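Local coordinates for activating signal cointegrator 1 complex subunit 3 (Homo sapiens, PDB 6YXQ), which unwinds duplex DNA in the 3'-5' direction at the cost of ATP, serving alkylation repair and ribosome rescue, and binds the ubiquitin-binding subunit ASCC2 through its N-terminal region, at the interface of chains A and B. Residues are numbered along the deposited sequence; one frame, centred on the assembly and turned at random. Chains: chain A, Activating signal cointegrator 1 complex subunit 3; chain B, Activating signal cointegrator 1 complex subunit 2.

The interface of chains A and B. Residues chain A 177-180; chain B 105-106, 174.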
loop_
_atom_site.group_PDB
_atom_site.type_symbol
_atom_site.label_atom_id
_atom_site.label_comp_id
_atom_site.label_asym_id
_atom_site.label_seq_id
_atom_site.Cartn_x
_atom_site.Cartn_y
_atom_site.Cartn_z
ATOM N N MET A 177 -2.972 -0.367 -10.593
ATOM C CA MET A 177 -1.904 -1.061 -9.889
ATOM C C MET A 177 -1.135 -1.947 -10.858
ATOM O O MET A 177 -1.673 -2.385 -11.878
ATOM C CB MET A 177 -2.457 -1.906 -8.735
ATOM C CG MET A 177 -3.121 -1.089 -7.651
ATOM S SD MET A 177 -3.937 -2.118 -6.422
ATOM C CE MET A 177 -2.526 -2.822 -5.577
ATOM N N HIS A 178 0.130 -2.207 -10.531
ATOM C CA HIS A 178 0.961 -3.046 -11.385
ATOM C C HIS A 178 0.359 -4.441 -11.499
ATOM O O HIS A 178 0.032 -5.074 -10.490
ATOM C CB HIS A 178 2.384 -3.126 -10.833
ATOM C CG HIS A 178 3.230 -1.937 -11.166
ATOM N ND1 HIS A 178 3.347 -1.441 -12.446
ATOM C CD2 HIS A 178 4.002 -1.146 -10.384
ATOM C CE1 HIS A 178 4.153 -0.394 -12.439
ATOM N NE2 HIS A 178 4.564 -0.194 -11.200
ATOM N N ASP A 179 0.212 -4.914 -12.734
ATOM C CA ASP A 179 -0.384 -6.210 -13.035
ATOM C C ASP A 179 0.633 -7.096 -13.745
ATOM O O ASP A 179 1.779 -6.703 -13.988
ATOM C CB ASP A 179 -1.644 -6.042 -13.889
ATOM C CG ASP A 179 -2.714 -7.068 -13.563
ATOM O OD1 ASP A 179 -2.445 -7.980 -12.757
ATOM O OD2 ASP A 179 -3.830 -6.961 -14.113
ATOM N N LEU A 180 0.201 -8.311 -14.071
ATOM C CA LEU A 180 1.013 -9.204 -14.881
ATOM C C LEU A 180 0.977 -8.729 -16.324
ATOM O O LEU A 180 -0.093 -8.416 -16.855
ATOM C CB LEU A 180 0.507 -10.643 -14.788
ATOM C CG LEU A 180 0.664 -11.385 -13.464
ATOM C CD1 LEU A 180 -0.225 -12.619 -13.462
ATOM C CD2 LEU A 180 2.110 -11.762 -13.234
ATOM N N LYS B 105 -2.367 -6.459 -7.286
ATOM C CA LYS B 105 -3.222 -6.778 -8.424
ATOM C C LYS B 105 -2.750 -8.043 -9.126
ATOM O O LYS B 105 -3.560 -8.920 -9.450
ATOM C CB LYS B 105 -3.280 -5.607 -9.408
ATOM C CG LYS B 105 -4.276 -5.839 -10.553
ATOM C CD LYS B 105 -4.843 -4.541 -11.110
ATOM C CE LYS B 105 -5.845 -3.903 -10.153
ATOM N NZ LYS B 105 -6.453 -2.650 -10.699
ATOM N N PHE B 106 -1.441 -8.171 -9.348
ATOM C CA PHE B 106 -0.944 -9.326 -10.082
ATOM C C PHE B 106 -1.162 -10.632 -9.336
ATOM O O PHE B 106 -0.957 -11.697 -9.924
ATOM C CB PHE B 106 0.541 -9.147 -10.426
ATOM C CG PHE B 106 1.437 -8.976 -9.228
ATOM C CD1 PHE B 106 1.799 -10.064 -8.449
ATOM C CD2 PHE B 106 1.936 -7.726 -8.897
ATOM C CE1 PHE B 106 2.624 -9.909 -7.354
ATOM C CE2 PHE B 106 2.765 -7.566 -7.811
ATOM C CZ PHE B 106 3.108 -8.660 -7.035
ATOM N N LYS B 174 2.111 2.320 -10.665
ATOM C CA LYS B 174 1.583 2.313 -12.025
ATOM C C LYS B 174 0.808 3.591 -12.314
ATOM O O LYS B 174 1.048 4.262 -13.324
ATOM C CB LYS B 174 0.702 1.086 -12.250
ATOM C CG LYS B 174 0.616 0.687 -13.717
ATOM C CD LYS B 174 -0.710 0.026 -14.058
ATOM C CE LYS B 174 -0.682 -0.569 -15.460
ATOM N NZ LYS B 174 0.259 -1.727 -15.549
HETATM O O HOH W 1 -0.207 -4.707 -7.522
HETATM O O HOH W 2 0.811 0.447 -8.698
#
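A:His178 packs its imidazole ring against B:Lys174. CB of B:Lys174 lies over one face of the A:His178 ring, 3.9 Å from the ring centroid and shifted toward the rim, a CH-pi contact. The CG of B:Lys174 continues past ND1. CD of B:Lys174 then comes to 3.4 Å from the backbone O of A:Met177. CG of A:His178 stands anti to its own carbonyl carbon (chi1 -80°), which turns the ring toward the lysine. With an alanine here, B:Lys174 is likely to lose the ring face under its CB and the ND1 beside its CG, and its side chain to move more freely.

A second packing group centres on B:Lys105. CB of B:Lys105 sits 3.9 Å from CB of A:Met177. The aliphatic chain of B:Lys105 crosses the side chain of A:Asp179 at about a right angle, with its CG 3.6 Å from the carboxylate carbon CG. The ammonium NZ of B:Lys105 is 6.1 Å from OD2 of A:Asp179, so any attraction between the two charges is likely to be long-range. B:Phe106 packs along the same stretch of chain A. OD1 of A:Asp179 lies 3.3 Å from CA of B:Phe106. CB of B:Phe106 touches CG of A:Leu180, while ring atom CD2 lies near the backbone O of A:His178.

Two waters link the backbones. Water 1 bridges the O of A:His178 and the N of B:Lys105, 2.8 Å from that N. B:Lys174 N points almost straight at water 2 (170° at H). The leg from A:His178 N to the O of water 2 is long, at 3.3 Å, and bent. Both polar backbone atoms of A:His178 thus approach chain B through water, the N less firmly.

The patch belongs to the ASCC2-binding N-terminal region of ASCC3, the scaffolding subunit. Residues A:Met177 to A:Leu180 form part of an extended segment after helix 147-163. It runs past two ASCC2 loops. One follows helix 89-101; the other joins helices 162-172 and 177-190.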